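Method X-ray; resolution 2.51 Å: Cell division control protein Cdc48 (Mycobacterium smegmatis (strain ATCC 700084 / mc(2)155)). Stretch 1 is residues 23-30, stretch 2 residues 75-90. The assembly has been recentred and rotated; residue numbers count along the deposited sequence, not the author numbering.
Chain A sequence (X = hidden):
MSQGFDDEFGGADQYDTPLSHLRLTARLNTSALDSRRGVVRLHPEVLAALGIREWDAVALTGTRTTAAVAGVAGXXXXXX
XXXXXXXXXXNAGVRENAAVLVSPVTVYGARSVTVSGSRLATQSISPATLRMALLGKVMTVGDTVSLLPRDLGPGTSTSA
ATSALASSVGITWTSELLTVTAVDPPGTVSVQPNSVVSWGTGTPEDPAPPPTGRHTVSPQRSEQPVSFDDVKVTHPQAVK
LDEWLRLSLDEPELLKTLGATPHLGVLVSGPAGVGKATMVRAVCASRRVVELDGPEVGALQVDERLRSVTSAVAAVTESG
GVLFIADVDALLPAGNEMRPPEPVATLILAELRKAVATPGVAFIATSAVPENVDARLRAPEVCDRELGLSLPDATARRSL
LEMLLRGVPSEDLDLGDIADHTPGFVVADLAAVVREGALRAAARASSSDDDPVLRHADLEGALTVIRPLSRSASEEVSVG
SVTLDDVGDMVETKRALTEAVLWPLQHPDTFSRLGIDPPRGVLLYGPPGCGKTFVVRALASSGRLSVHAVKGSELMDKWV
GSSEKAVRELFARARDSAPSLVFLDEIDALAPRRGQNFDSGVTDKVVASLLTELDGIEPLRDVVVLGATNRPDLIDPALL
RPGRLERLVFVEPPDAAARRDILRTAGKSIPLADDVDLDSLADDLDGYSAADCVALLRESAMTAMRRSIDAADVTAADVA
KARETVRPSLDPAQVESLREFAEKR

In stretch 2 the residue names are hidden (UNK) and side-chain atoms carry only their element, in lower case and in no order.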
# COMPACT_ATOMS: atom_id res chain seq x y z
N ARG A 23 6.58 21.07 20.44
CA ARG A 23 6.56 20.59 21.81
C ARG A 23 5.13 20.62 22.31
O ARG A 23 4.46 21.65 22.24
CB ARG A 23 7.45 21.45 22.71
CG ARG A 23 7.58 20.93 24.13
CD ARG A 23 7.99 22.04 25.09
NE ARG A 23 9.24 22.69 24.70
CZ ARG A 23 9.69 23.82 25.22
NH1 ARG A 23 9.00 24.44 26.17
NH2 ARG A 23 10.84 24.33 24.80
N LEU A 24 4.65 19.49 22.82
CA LEU A 24 3.30 19.41 23.34
C LEU A 24 3.30 18.86 24.76
O LEU A 24 4.32 18.38 25.25
CB LEU A 24 2.42 18.53 22.45
CG LEU A 24 2.23 18.95 20.99
CD1 LEU A 24 1.33 17.97 20.27
CD2 LEU A 24 1.65 20.36 20.92
N THR A 25 2.15 18.94 25.42
CA THR A 25 1.97 18.33 26.73
C THR A 25 1.44 16.91 26.54
O THR A 25 0.47 16.69 25.81
CB THR A 25 0.99 19.13 27.60
OG1 THR A 25 1.36 20.52 27.57
CG2 THR A 25 1.02 18.63 29.04
N ALA A 26 2.08 15.94 27.19
CA ALA A 26 1.70 14.54 27.04
C ALA A 26 0.81 14.08 28.19
O ALA A 26 1.28 13.89 29.31
CB ALA A 26 2.94 13.67 26.94
N ARG A 27 -0.48 13.91 27.90
CA ARG A 27 -1.42 13.41 28.90
C ARG A 27 -1.72 11.93 28.69
O ARG A 27 -1.75 11.45 27.56
CB ARG A 27 -2.71 14.23 28.89
CG ARG A 27 -2.51 15.71 29.15
CD ARG A 27 -3.83 16.40 29.46
NE ARG A 27 -4.90 15.95 28.58
CZ ARG A 27 -6.12 16.49 28.55
NH1 ARG A 27 -7.04 16.01 27.72
NH2 ARG A 27 -6.41 17.51 29.34
N LEU A 28 -1.95 11.22 29.79
CA LEU A 28 -2.22 9.79 29.74
C LEU A 28 -3.60 9.50 29.17
O LEU A 28 -4.61 9.97 29.71
CB LEU A 28 -2.08 9.18 31.14
CG LEU A 28 -2.10 7.66 31.33
CD1 LEU A 28 -3.52 7.14 31.55
CD2 LEU A 28 -1.45 6.95 30.15
N ASN A 29 -3.65 8.73 28.09
CA ASN A 29 -4.91 8.30 27.51
C ASN A 29 -5.59 7.32 28.46
O ASN A 29 -5.09 6.23 28.71
CB ASN A 29 -4.68 7.65 26.14
CG ASN A 29 -5.95 7.55 25.32
OD1 ASN A 29 -7.04 7.37 25.86
ND2 ASN A 29 -5.82 7.68 24.00
N THR A 30 -6.74 7.73 28.99
CA THR A 30 -7.43 6.95 30.02
C THR A 30 -8.35 5.87 29.45
O THR A 30 -8.77 4.97 30.17
CB THR A 30 -8.25 7.87 30.95
OG1 THR A 30 -9.15 8.66 30.16
CG2 THR A 30 -7.33 8.79 31.73
N UNK A 75 -13.03 15.39 20.70
CA UNK A 75 -13.34 16.72 21.23
C UNK A 75 -12.96 16.82 22.70
O UNK A 75 -13.00 15.82 23.42
c UNK A 75 -14.85 16.82 21.06
c UNK A 75 -15.33 15.41 21.02
c UNK A 75 -14.24 14.64 20.33
N UNK A 76 -12.60 18.02 23.15
CA UNK A 76 -12.21 18.22 24.53
C UNK A 76 -10.70 18.13 24.71
O UNK A 76 -10.20 18.22 25.83
N UNK A 77 -9.99 17.95 23.61
CA UNK A 77 -8.53 17.90 23.64
C UNK A 77 -7.94 19.11 22.91
O UNK A 77 -7.99 19.18 21.68
c UNK A 77 -7.98 16.61 23.02
c UNK A 77 -6.47 16.56 23.13
c UNK A 77 -8.61 15.39 23.68
N UNK A 78 -7.39 20.06 23.68
CA UNK A 78 -6.80 21.28 23.13
C UNK A 78 -5.62 20.98 22.22
O UNK A 78 -4.99 19.93 22.36
c UNK A 78 -6.34 22.04 24.38
c UNK A 78 -7.26 20.00 25.15
c UNK A 78 -6.19 20.99 25.43
N UNK A 79 -5.32 21.91 21.31
CA UNK A 79 -4.27 21.71 20.31
C UNK A 79 -2.89 21.46 20.91
O UNK A 79 -2.04 20.83 20.29
c UNK A 79 -4.23 22.89 19.35
N UNK A 80 -2.66 21.95 22.13
CA UNK A 80 -1.37 21.82 22.77
C UNK A 80 -1.20 20.54 23.57
O UNK A 80 -0.24 20.39 24.31
N UNK A 81 -2.14 19.61 23.41
CA UNK A 81 -2.10 18.36 24.16
C UNK A 81 -2.06 17.12 23.27
O UNK A 81 -2.84 16.99 22.32
c UNK A 81 -3.31 16.90 25.82
o UNK A 81 -3.24 19.29 26.11
c UNK A 81 -3.31 18.25 25.12
N UNK A 82 -1.13 16.22 23.58
CA UNK A 82 -1.06 14.93 22.91
C UNK A 82 -1.45 13.83 23.89
O UNK A 82 -1.03 13.85 25.04
c UNK A 82 0.33 14.69 22.37
N UNK A 83 -2.25 12.87 23.43
CA UNK A 83 -2.66 11.76 24.27
C UNK A 83 -1.84 10.51 23.98
O UNK A 83 -1.85 9.99 22.87
c UNK A 83 -4.15 11.45 24.10
c UNK A 83 -4.78 12.95 26.00
c UNK A 83 -5.12 12.53 24.58
c UNK A 83 -6.55 12.02 24.49
N UNK A 84 -1.12 10.05 25.00
CA UNK A 84 -0.27 8.87 24.87
C UNK A 84 -0.73 7.80 25.85
O UNK A 84 -1.11 8.11 26.98
c UNK A 84 1.48 11.48 23.97
c UNK A 84 3.47 10.05 24.45
c UNK A 84 1.20 9.23 25.13
c UNK A 84 1.99 10.05 24.10
N UNK A 85 -0.70 6.54 25.42
CA UNK A 85 -1.00 5.44 26.32
C UNK A 85 0.21 5.13 27.21
O UNK A 85 1.26 5.75 27.05
c UNK A 85 -0.53 3.82 24.42
o UNK A 85 0.70 3.97 24.57
o UNK A 85 -1.02 3.36 23.37
c UNK A 85 -1.46 4.19 25.55
N UNK A 86 0.05 4.18 28.12
CA UNK A 86 1.10 3.89 29.10
C UNK A 86 2.41 3.42 28.46
O UNK A 86 3.49 3.83 28.89
o UNK A 86 -0.82 0.97 30.19
o UNK A 86 0.26 1.36 28.32
c UNK A 86 0.61 2.86 30.13
c UNK A 86 -0.03 1.64 29.50
N UNK A 87 2.32 2.58 27.43
CA UNK A 87 3.52 2.05 26.79
C UNK A 87 4.25 3.10 25.95
O UNK A 87 5.47 3.06 25.83
c UNK A 87 3.22 0.80 25.92
c UNK A 87 2.14 1.10 24.91
c UNK A 87 2.83 -0.37 26.81
N UNK A 88 3.50 4.04 25.38
CA UNK A 88 4.10 5.10 24.57
C UNK A 88 4.86 6.08 25.45
O UNK A 88 5.97 6.50 25.11
c UNK A 88 3.73 6.84 22.79
c UNK A 88 3.05 5.86 23.73
o UNK A 88 2.29 4.92 22.96
N UNK A 89 4.26 6.45 26.58
CA UNK A 89 4.92 7.30 27.56
C UNK A 89 6.23 6.67 28.01
O UNK A 89 7.23 7.35 28.19
c UNK A 89 1.99 8.49 29.89
c UNK A 89 2.80 8.44 28.60
c UNK A 89 3.24 9.84 28.20
c UNK A 89 4.01 7.52 28.77
N UNK A 90 6.21 5.35 28.18
CA UNK A 90 7.39 4.60 28.57
C UNK A 90 8.42 4.54 27.45
O UNK A 90 9.61 4.72 27.68
o UNK A 90 8.13 2.42 29.36
c UNK A 90 6.99 3.19 29.01
O HOH W 1 -3.07 7.65 22.65

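Position 75 carries three carbons that close a ring onto its own backbone N, which makes it Pro-75; it lies beyond the reach of stretch 1. Position 76 has no side-chain atoms. With phi/psi of 95/3°, a CB would be jammed against the carbonyl O of the residue before, so the backbone itself calls for glycine, Gly-76. At position 77 one carbon carries two more, the fork of valine; this is Val-77, whose CG2 lies 4.4 Å from Arg-27 NH1. Three carbons again close onto the backbone N at position 78, giving Pro-78, which opens a type I turn ending at position 81. Inside that turn, position 79 has a single carbon pointing away from stretch 1, hence Ala-79, whose backbone O lies 3.8 Å from Leu-24 CD2.

Position 80 lacks side-chain atoms and is Gly-80. Its carbonyl starts the pairing of the strands: Thr-25 N donates to Gly-80 O at 3.0 Å. At position 81 one carbon bears an oxygen and a carbon. Those three atoms would also suit a valine in outline, but the oxygen identifies Thr-81, whose CG2 packs 3.3 Å from Arg-27 NE. Its backbone N closes the turn on Pro-78 O at 3.1 Å.

A lone carbon at position 82 defines Ala-82, its CB 4.0 Å from Leu-24 CD1. Position 83 has four carbons forked at the second; it is Leu-83, whose CD2 lies 3.8 Å from Arg-27 CB and at the edge of the Arg-27 guanidinium. The same forked set at position 84 gives Leu-84, with CD1 4.0 Å from Ala-26 CB.

Position 85 has two carbons, the second with two oxygens. The side chain points away from stretch 1 and accepts from the backbone N of position 88, as suits an N-cap: Asp-85. Position 86 repeats this composition, and its backbone N lies 3.7 Å from Leu-28 CD2; it is Asp-86. The forked three carbons of position 87, out of reach, are Val-87. Position 88, one carbon bearing an oxygen and a carbon, is Thr-88; its N and OG1 both donate to Asp-85 OD1, at 2.9 and 2.5 Å. Four carbons forked at the second turn toward stretch 1 at position 89, Leu-89, whose CD2 and CD1 reach Ala-26 CB at 4.0 Å and Leu-28 CD2 at 3.8 Å. One carbon then one oxygen make position 90 Ser-90, remote from stretch 1.

The contact is a parallel strand pair continued by a helix. After Gly-80, Ala-82 N donates to Thr-25 O (2.8 Å), Arg-27 N to Ala-82 O (2.9 Å), Leu-84 N to Arg-27 O (3.0 Å) and Asn-29 N to Leu-84 O (2.8 Å). Ala-26, Leu-28, Ala-82 and Leu-84 share one face, where Leu-89 adds apolar packing; Thr-25, Arg-27, Thr-81 and Leu-83 occupy the other. A water links Asn-29 ND2 (3.1 Å) to Leu-83 O (2.6 Å).

Stretch 2, residues 75-90: PGVPAGTALLDDVTLS
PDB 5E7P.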